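Local atomic coordinates of protein involved in catabolism of external DNA (Legionella pneumophila subsp. pneumophila, PDB entry 2OO3), a protein that probably methylates N6 of adenine 2030 in 23S ribosomal RNA, using S-adenosyl-L-methionine as the methyl donor. Residues A[13-18]-A[236-241]; A[223-228]-A[262-267]; A[255-260]-A[269-274]. One frame throughout, in Å; residues are numbered along the deposited sequence.

Interaction 1. Residues A[13-18]-A[236-241]; sequences NFADVI and TGCGLW
Phe14, Ala15 and Ile18, on the first turns of helix 14-30, close over Cys238 and Leu240 of strand 237-243. This is helix-on-sheet packing in a Rossmann-like methyltransferase fold. The strand is an inner one, antiparallel to both of its neighbours. The short segments of helix and strand run nearly parallel, 22° apart, with axes 8.8 Å from each other.

The sulfur contacts come first. Cys238 SG touches three helix residues. It meets Ile18 CG2 at 3.7 Å and Ala15 CB at 3.8 Å. It also meets Phe14 CE1, and it lies 4.9 Å from the centroid of the Phe14 ring in an oblique sulfur-aromatic contact. The sulfur lies between the backbone N and the carbonyl carbon of its own residue (chi1 71°), which is the crowded position.

The aromatic contacts follow. The Phe14 ring turns its edge to the strand backbone. Gly237 CA lies near the ring plane, 3.8 Å from Phe14 CZ. Leu225 and Leu227 also touch this side chain.

The helix start is capped by a side chain. Asn13 is the N-cap, and Asn13 OD1 accepts from Asp16 N with an N-H...O angle of 168°. Asp16 itself forms a salt bridge with Lys19.

The aliphatic contact is looser. Helix 249-263 packs on Ile18 through Val256, Leu257 and Leu260. Leu240 lies about 7 Å, side chain to side chain, from Asp166, the predicted proton acceptor. Ile18 and Leu240 slide past each other in opposite directions. Ile18 CG1 is anti to its backbone N and meets Leu240 CD1 at 4.2 Å.

Interaction 2. Residues A[223-228]-A[262-267]; sequences IELHLN and TYFNPG
Leu227, Phe264 and Asn265 carry most of this contact. It joins the end of strand 220-226 to the turn that follows helix 249-263.

Leu227 lies just past the strand. Its CD2 methyl presses on Phe264 CB at 3.6 Å, so it meets the root of the aromatic side chain.

Phe264 is buried. Its ring is met at the edge by Leu225, whose CD2 lies 3.9 Å from Phe264 CD2, near the ring plane. The Leu225 and Phe264 side chains cross at about a right angle. Phe14 of helix 14-30 and Val69 of helix 66-71 also touch this side chain.

Asn265 supplies the polar part. Its CG, anti to the backbone N (chi1 -157°), comes to 3.6 Å from Leu227 O. The amide nitrogen Asn265 ND2 donates to Leu227 O at 2.8 Å, with an N-H...O angle of 166°. The acceptor lies in the amide plane, and the donor comes in nearly along the C=O axis. The same nitrogen donates to a water at 2.7 Å. That water in turn donates to Asn228 O, which makes a bridge between the two segments. The Asn228 side chain bonds instead to Ser268 and Ser270.

The chemistry is thus divided. Leucine and phenylalanine carbons make the apolar part, while the Asn265 amide holds one carbonyl, Leu227 O, directly and a second, Asn228 O, through the water.

Interaction 3. Residues A[255-260]-A[269-274]; sequences LVLETL and SSYMIE
Leu257 of helix 249-263 lies over one face of the Tyr271 ring on strand 270-275. Its CB stands 4.0 Å from the ring centroid, 28° off the ring normal, and makes a CH-pi contact. The nearest ring atom is Tyr271 CG, at 3.6 Å from Leu257 CB. The two side chains cross at a slant, with the leucine over the root of the ring.

Tyr271 CG lies between the backbone N and the carbonyl carbon (chi1 74°), and this places it against Leu257 CB. From there the ring runs to Glu258, which its hydroxyl end meets. Backbone N of Glu258 lies over the same face as Leu257 CB.

Glu258 runs across the outer end of the ring. Its CG is 3.6 Å from Tyr271 OH and 3.7 Å from Tyr271 CE2. The carboxylate and ring planes are 25° apart. This is packing by the aliphatic part of the glutamate. Its charged end pairs with Lys254, one turn earlier on the helix.

Leu257 CD1 also meets Tyr271 CD1 at 3.8 Å and Ile273 CG1 at the same distance. Tyr271 and Ile273 direct their CB atoms at the helix, whereas Met272 between them points away, as expected in an extended strand.

Helix and strand segments run nearly antiparallel, with axes 8.2 Å from each other. Strand 270-275 is an outermost strand of the mixed sheet and pairs with strand 220-226. The arrangement is a helix packed against the sheet at its edge, with a turn joining it to the next strand. It belongs to the C-terminal end of the Rossmann-like fold, away from the predicted cofactor and catalytic residues.

How the interactions relate
From the N terminus, helix 14-30 comes first. Interaction 1 closes the longest loop, bringing 13-18 to 236-241 across 217 intervening residues. Interaction 2 opens at 223-228, before that loop has closed, and ends at 262-267, so the two cross. Interaction 3 opens at 255-260 and ends at 269-274. It crosses interaction 2 but follows interaction 1 in series. Strands 237-243, 220-226 and 270-275 are successive neighbours in the sheet, joined by backbone hydrogen bonds. Helices 14-30 and 249-263 pack on this part of the sheet and also on each other. The three contacts thereby tie the chain's first helix to its last strands.

Interaction 1. Residues A[13-18]-A[236-241]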
loop_
_atom_site.group_PDB
_atom_site.type_symbol
_atom_site.label_atom_id
_atom_site.label_comp_id
_atom_site.label_asym_id
_atom_site.label_seq_id
_atom_site.Cartn_x
_atom_site.Cartn_y
_atom_site.Cartn_z
ATOM N N ASN A 13 11.617 -3.278 1.735
ATOM C CA ASN A 13 12.390 -2.124 1.215
ATOM C C ASN A 13 11.681 -0.786 1.542
ATOM O O ASN A 13 10.581 -0.786 2.137
ATOM C CB ASN A 13 12.740 -2.273 -0.289
ATOM C CG ASN A 13 11.522 -2.109 -1.217
ATOM O OD1 ASN A 13 10.397 -2.052 -0.768
ATOM N ND2 ASN A 13 11.770 -2.025 -2.530
ATOM N N PHE A 14 12.301 0.346 1.180
ATOM C CA PHE A 14 11.745 1.645 1.544
ATOM C C PHE A 14 10.328 1.838 1.004
ATOM O O PHE A 14 9.491 2.505 1.649
ATOM C CB PHE A 14 12.688 2.800 1.103
ATOM C CG PHE A 14 12.565 3.152 -0.354
ATOM C CD1 PHE A 14 11.768 4.203 -0.748
ATOM C CD2 PHE A 14 13.197 2.391 -1.326
ATOM C CE1 PHE A 14 11.636 4.547 -2.093
ATOM C CE2 PHE A 14 13.072 2.728 -2.689
ATOM C CZ PHE A 14 12.283 3.795 -3.062
ATOM N N ALA A 15 10.036 1.258 -0.159
ATOM C CA ALA A 15 8.721 1.391 -0.786
ATOM C C ALA A 15 7.661 0.633 -0.020
ATOM O O ALA A 15 6.540 1.130 0.152
ATOM C CB ALA A 15 8.769 0.875 -2.210
ATOM N N ASP A 16 7.997 -0.581 0.424
ATOM C CA ASP A 16 7.117 -1.318 1.345
ATOM C C ASP A 16 6.808 -0.508 2.589
ATOM O O ASP A 16 5.690 -0.474 3.055
ATOM C CB ASP A 16 7.739 -2.652 1.756
ATOM C CG ASP A 16 7.344 -3.801 0.809
ATOM O OD1 ASP A 16 6.587 -3.557 -0.167
ATOM O OD2 ASP A 16 7.796 -4.952 1.061
ATOM N N VAL A 17 7.817 0.141 3.151
ATOM C CA VAL A 17 7.603 0.869 4.389
ATOM C C VAL A 17 6.554 1.968 4.198
ATOM O O VAL A 17 5.537 2.020 4.935
ATOM C CB VAL A 17 8.923 1.464 4.955
ATOM C CG1 VAL A 17 8.614 2.385 6.170
ATOM C CG2 VAL A 17 9.857 0.340 5.369
ATOM N N ILE A 18 6.761 2.834 3.195
ATOM C CA ILE A 18 5.788 3.906 3.007
ATOM C C ILE A 18 4.409 3.390 2.565
ATOM O O ILE A 18 3.355 3.870 3.027
ATOM C CB ILE A 18 6.288 5.067 2.111
ATOM C CG1 ILE A 18 5.185 6.156 1.981
ATOM C CG2 ILE A 18 6.653 4.585 0.722
ATOM C CD1 ILE A 18 4.726 6.819 3.348
ATOM N N THR A 236 14.302 4.977 -7.794
ATOM C CA THR A 236 14.936 6.006 -6.953
ATOM C C THR A 236 13.931 6.635 -5.994
ATOM O O THR A 236 14.288 7.455 -5.130
ATOM C CB THR A 236 15.484 7.118 -7.833
ATOM O OG1 THR A 236 14.416 7.559 -8.683
ATOM C CG2 THR A 236 16.639 6.564 -8.686
ATOM N N GLY A 237 12.666 6.271 -6.171
ATOM C CA GLY A 237 11.615 6.832 -5.320
ATOM C C GLY A 237 10.347 6.105 -5.636
ATOM O O GLY A 237 10.316 5.239 -6.527
ATOM N N CYS A 238 9.276 6.465 -4.938
ATOM C CA CYS A 238 7.987 5.846 -5.238
ATOM C C CYS A 238 6.879 6.736 -4.706
ATOM O O CYS A 238 7.145 7.735 -4.016
ATOM C CB CYS A 238 7.933 4.455 -4.566
ATOM S SG CYS A 238 7.785 4.552 -2.776
ATOM N N GLY A 239 5.640 6.384 -4.996
ATOM C CA GLY A 239 4.532 7.205 -4.507
ATOM C C GLY A 239 3.260 6.439 -4.349
ATOM O O GLY A 239 3.196 5.244 -4.706
ATOM N N LEU A 240 2.259 7.097 -3.770
ATOM C CA LEU A 240 0.879 6.555 -3.800
ATOM C C LEU A 240 -0.114 7.638 -4.211
ATOM O O LEU A 240 0.054 8.812 -3.883
ATOM C CB LEU A 240 0.471 5.880 -2.468
ATOM C CG LEU A 240 1.371 4.702 -2.032
ATOM C CD1 LEU A 240 2.373 5.131 -0.945
ATOM C CD2 LEU A 240 0.539 3.551 -1.514
ATOM N N TRP A 241 -1.109 7.223 -4.983
ATOM C CA TRP A 241 -2.172 8.088 -5.442
ATOM C C TRP A 241 -3.451 7.600 -4.769
ATOM O O TRP A 241 -3.798 6.422 -4.883
ATOM C CB TRP A 241 -2.291 8.012 -6.972
ATOM C CG TRP A 241 -3.289 9.027 -7.484
ATOM C CD1 TRP A 241 -4.646 8.971 -7.381
ATOM C CD2 TRP A 241 -2.985 10.253 -8.136
ATOM N NE1 TRP A 241 -5.220 10.089 -7.947
ATOM C CE2 TRP A 241 -4.215 10.897 -8.411
ATOM C CE3 TRP A 241 -1.783 10.880 -8.519
ATOM C CZ2 TRP A 241 -4.286 12.149 -9.055
ATOM C CZ3 TRP A 241 -1.858 12.142 -9.177
ATOM C CH2 TRP A 241 -3.101 12.756 -9.413
#

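Interaction 2. Residues A[223-228]-A[262-267]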
loop_
_atom_site.group_PDB
_atom_site.type_symbol
_atom_site.label_atom_id
_atom_site.label_comp_id
_atom_site.label_asym_id
_atom_site.label_seq_id
_atom_site.Cartn_x
_atom_site.Cartn_y
_atom_site.Cartn_z
ATOM N N ILE A 223 1.219 11.264 -2.874
ATOM C CA ILE A 223 2.349 11.356 -1.969
ATOM C C ILE A 223 3.557 10.648 -2.603
ATOM O O ILE A 223 3.400 9.643 -3.314
ATOM C CB ILE A 223 1.994 10.788 -0.579
ATOM C CG1 ILE A 223 1.744 9.277 -0.664
ATOM C CG2 ILE A 223 0.750 11.532 -0.022
ATOM C CD1 ILE A 223 1.622 8.572 0.731
ATOM N N GLU A 224 4.757 11.204 -2.422
ATOM C CA GLU A 224 5.941 10.568 -2.992
ATOM C C GLU A 224 7.084 10.701 -2.014
ATOM O O GLU A 224 7.107 11.624 -1.219
ATOM C CB GLU A 224 6.341 11.180 -4.346
ATOM C CG GLU A 224 5.302 10.991 -5.426
ATOM C CD GLU A 224 5.781 11.408 -6.820
ATOM O OE1 GLU A 224 6.915 11.950 -6.935
ATOM O OE2 GLU A 224 5.010 11.206 -7.776
ATOM N N LEU A 225 8.003 9.752 -2.088
ATOM C CA LEU A 225 9.184 9.689 -1.245
ATOM C C LEU A 225 10.333 9.426 -2.204
ATOM O O LEU A 225 10.296 8.470 -2.970
ATOM C CB LEU A 225 9.026 8.521 -0.251
ATOM C CG LEU A 225 10.151 8.187 0.726
ATOM C CD1 LEU A 225 10.417 9.329 1.688
ATOM C CD2 LEU A 225 9.821 6.919 1.522
ATOM N N HIS A 226 11.352 10.266 -2.158
ATOM C CA HIS A 226 12.435 10.192 -3.100
ATOM C C HIS A 226 13.746 10.046 -2.336
ATOM O O HIS A 226 14.067 10.851 -1.440
ATOM C CB HIS A 226 12.440 11.431 -3.984
ATOM C CG HIS A 226 11.244 11.538 -4.869
ATOM N ND1 HIS A 226 11.011 10.667 -5.914
ATOM C CD2 HIS A 226 10.216 12.414 -4.877
ATOM C CE1 HIS A 226 9.882 10.997 -6.518
ATOM N NE2 HIS A 226 9.380 12.053 -5.906
ATOM N N LEU A 227 14.497 9.002 -2.684
ATOM C CA LEU A 227 15.763 8.766 -2.029
ATOM C C LEU A 227 16.878 9.732 -2.484
ATOM O O LEU A 227 17.825 9.964 -1.742
ATOM C CB LEU A 227 16.211 7.325 -2.258
ATOM C CG LEU A 227 15.349 6.217 -1.687
ATOM C CD1 LEU A 227 15.957 4.869 -2.116
ATOM C CD2 LEU A 227 15.258 6.323 -0.172
ATOM N N ASN A 228 16.755 10.248 -3.698
ATOM C CA ASN A 228 17.738 11.143 -4.325
ATOM C C ASN A 228 19.172 10.649 -4.276
ATOM O O ASN A 228 20.060 11.389 -3.820
ATOM C CB ASN A 228 17.607 12.573 -3.798
ATOM C CG ASN A 228 16.187 13.102 -3.937
ATOM O OD1 ASN A 228 15.589 13.003 -4.997
ATOM N ND2 ASN A 228 15.650 13.651 -2.870
ATOM N N THR A 262 14.206 11.092 7.591
ATOM C CA THR A 262 15.301 11.076 8.571
ATOM C C THR A 262 15.993 9.698 8.644
ATOM O O THR A 262 17.099 9.601 9.150
ATOM C CB THR A 262 14.870 11.517 9.998
ATOM O OG1 THR A 262 14.072 10.502 10.625
ATOM C CG2 THR A 262 14.092 12.842 9.965
ATOM N N TYR A 263 15.336 8.645 8.148
ATOM C CA TYR A 263 15.919 7.296 8.113
ATOM C C TYR A 263 16.488 6.928 6.744
ATOM O O TYR A 263 17.487 6.238 6.654
ATOM C CB TYR A 263 14.891 6.234 8.566
ATOM C CG TYR A 263 14.479 6.381 10.017
ATOM C CD1 TYR A 263 15.274 5.862 11.041
ATOM C CD2 TYR A 263 13.307 7.050 10.367
ATOM C CE1 TYR A 263 14.917 6.012 12.372
ATOM C CE2 TYR A 263 12.938 7.218 11.709
ATOM C CZ TYR A 263 13.734 6.691 12.699
ATOM O OH TYR A 263 13.363 6.828 14.032
ATOM N N PHE A 264 15.867 7.386 5.673
ATOM C CA PHE A 264 16.297 6.977 4.335
ATOM C C PHE A 264 17.154 8.082 3.697
ATOM O O PHE A 264 16.639 9.170 3.417
ATOM C CB PHE A 264 15.088 6.679 3.454
ATOM C CG PHE A 264 14.100 5.662 4.054
ATOM C CD1 PHE A 264 14.543 4.579 4.804
ATOM C CD2 PHE A 264 12.735 5.772 3.796
ATOM C CE1 PHE A 264 13.631 3.647 5.329
ATOM C CE2 PHE A 264 11.819 4.862 4.328
ATOM C CZ PHE A 264 12.287 3.787 5.104
ATOM N N ASN A 265 18.437 7.799 3.452
ATOM C CA ASN A 265 19.389 8.807 2.896
ATOM C C ASN A 265 19.251 10.181 3.579
ATOM O O ASN A 265 18.988 11.177 2.919
ATOM C CB ASN A 265 19.206 8.959 1.372
ATOM C CG ASN A 265 20.469 9.513 0.670
ATOM O OD1 ASN A 265 21.539 9.623 1.282
ATOM N ND2 ASN A 265 20.338 9.857 -0.610
ATOM N N PRO A 266 19.394 10.243 4.913
ATOM C CA PRO A 266 19.058 11.527 5.515
ATOM C C PRO A 266 19.964 12.632 5.021
ATOM O O PRO A 266 21.125 12.390 4.679
ATOM C CB PRO A 266 19.245 11.292 7.009
ATOM C CG PRO A 266 20.117 10.112 7.109
ATOM C CD PRO A 266 19.814 9.256 5.913
ATOM N N GLY A 267 19.407 13.827 4.939
ATOM C CA GLY A 267 20.131 14.951 4.385
ATOM C C GLY A 267 19.922 15.083 2.893
ATOM O O GLY A 267 20.073 16.189 2.351
HETATM O O HOH W 1 22.335 10.811 -2.206
#

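Interaction 3. Residues A[255-260]-A[269-274]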
loop_
_atom_site.group_PDB
_atom_site.type_symbol
_atom_site.label_atom_id
_atom_site.label_comp_id
_atom_site.label_asym_id
_atom_site.label_seq_id
_atom_site.Cartn_x
_atom_site.Cartn_y
_atom_site.Cartn_z
ATOM N N LEU A 255 3.623 14.049 8.418
ATOM C CA LEU A 255 4.442 13.671 9.575
ATOM C C LEU A 255 5.166 12.358 9.283
ATOM O O LEU A 255 6.354 12.217 9.579
ATOM C CB LEU A 255 3.624 13.530 10.876
ATOM C CG LEU A 255 4.467 13.137 12.135
ATOM C CD1 LEU A 255 5.737 13.973 12.342
ATOM C CD2 LEU A 255 3.648 13.119 13.445
ATOM N N VAL A 256 4.458 11.399 8.694
ATOM C CA VAL A 256 5.082 10.111 8.419
ATOM C C VAL A 256 6.268 10.321 7.456
ATOM O O VAL A 256 7.384 9.865 7.718
ATOM C CB VAL A 256 4.074 9.109 7.805
ATOM C CG1 VAL A 256 4.817 7.847 7.206
ATOM C CG2 VAL A 256 3.014 8.676 8.861
ATOM N N LEU A 257 6.006 10.994 6.334
ATOM C CA LEU A 257 7.032 11.204 5.301
ATOM C C LEU A 257 8.226 11.992 5.830
ATOM O O LEU A 257 9.367 11.642 5.523
ATOM C CB LEU A 257 6.449 11.902 4.065
ATOM C CG LEU A 257 5.408 11.098 3.268
ATOM C CD1 LEU A 257 4.619 12.007 2.300
ATOM C CD2 LEU A 257 6.093 9.964 2.489
ATOM N N GLU A 258 7.982 13.037 6.629
ATOM C CA GLU A 258 9.097 13.760 7.263
ATOM C C GLU A 258 9.936 12.825 8.096
ATOM O O GLU A 258 11.165 12.863 8.018
ATOM C CB GLU A 258 8.625 14.861 8.206
ATOM C CG GLU A 258 7.823 15.984 7.609
ATOM C CD GLU A 258 7.609 17.068 8.666
ATOM O OE1 GLU A 258 6.765 17.966 8.452
ATOM O OE2 GLU A 258 8.317 17.001 9.718
ATOM N N THR A 259 9.284 12.009 8.935
ATOM C CA THR A 259 10.013 11.017 9.740
ATOM C C THR A 259 10.854 10.057 8.883
ATOM O O THR A 259 12.034 9.812 9.179
ATOM C CB THR A 259 9.067 10.218 10.681
ATOM O OG1 THR A 259 8.340 11.146 11.483
ATOM C CG2 THR A 259 9.834 9.327 11.596
ATOM N N LEU A 260 10.258 9.510 7.830
ATOM C CA LEU A 260 10.986 8.563 6.962
ATOM C C LEU A 260 12.253 9.159 6.285
ATOM O O LEU A 260 13.274 8.469 6.102
ATOM C CB LEU A 260 10.026 7.958 5.922
ATOM C CG LEU A 260 8.928 7.074 6.544
ATOM C CD1 LEU A 260 8.075 6.520 5.424
ATOM C CD2 LEU A 260 9.578 5.913 7.371
ATOM N N SER A 269 17.305 12.790 1.041
ATOM C CA SER A 269 15.988 12.295 0.645
ATOM C C SER A 269 14.962 13.408 0.790
ATOM O O SER A 269 15.203 14.405 1.506
ATOM C CB SER A 269 15.590 11.062 1.469
ATOM O OG SER A 269 15.444 11.398 2.840
ATOM N N SER A 270 13.844 13.288 0.061
ATOM C CA SER A 270 12.805 14.328 0.072
ATOM C C SER A 270 11.458 13.642 -0.114
ATOM O O SER A 270 11.414 12.457 -0.424
ATOM C CB SER A 270 13.020 15.372 -1.033
ATOM O OG SER A 270 12.968 14.768 -2.325
ATOM N N TYR A 271 10.386 14.397 0.069
ATOM C CA TYR A 271 9.028 13.893 -0.113
ATOM C C TYR A 271 8.222 15.047 -0.697
ATOM O O TYR A 271 8.635 16.230 -0.642
ATOM C CB TYR A 271 8.418 13.415 1.240
ATOM C CG TYR A 271 8.009 14.551 2.165
ATOM C CD1 TYR A 271 6.741 15.128 2.071
ATOM C CD2 TYR A 271 8.896 15.053 3.135
ATOM C CE1 TYR A 271 6.357 16.189 2.903
ATOM C CE2 TYR A 271 8.520 16.125 3.985
ATOM C CZ TYR A 271 7.255 16.676 3.856
ATOM O OH TYR A 271 6.866 17.728 4.668
ATOM N N MET A 272 7.060 14.712 -1.238
ATOM C CA MET A 272 6.086 15.708 -1.617
ATOM C C MET A 272 4.679 15.157 -1.410
ATOM O O MET A 272 4.459 13.938 -1.351
ATOM C CB MET A 272 6.286 16.106 -3.081
ATOM C CG MET A 272 5.981 14.984 -4.088
ATOM S SD MET A 272 4.249 14.909 -4.661
ATOM C CE MET A 272 4.391 15.939 -6.109
ATOM N N ILE A 273 3.731 16.070 -1.303
ATOM C CA ILE A 273 2.331 15.773 -1.111
ATOM C C ILE A 273 1.639 16.812 -1.986
ATOM O O ILE A 273 1.965 18.016 -1.905
ATOM C CB ILE A 273 1.868 16.006 0.338
ATOM C CG1 ILE A 273 2.627 15.124 1.316
ATOM C CG2 ILE A 273 0.363 15.696 0.502
ATOM C CD1 ILE A 273 2.364 15.543 2.728
ATOM N N GLU A 274 0.735 16.354 -2.842
ATOM C CA GLU A 274 -0.004 17.245 -3.715
ATOM C C GLU A 274 -1.450 16.796 -3.752
ATOM O O GLU A 274 -1.744 15.645 -4.058
ATOM C CB GLU A 274 0.601 17.170 -5.105
ATOM C CG GLU A 274 -0.223 17.702 -6.236
ATOM C CD GLU A 274 0.619 17.779 -7.500
ATOM O OE1 GLU A 274 0.558 16.837 -8.325
ATOM O OE2 GLU A 274 1.404 18.748 -7.611
#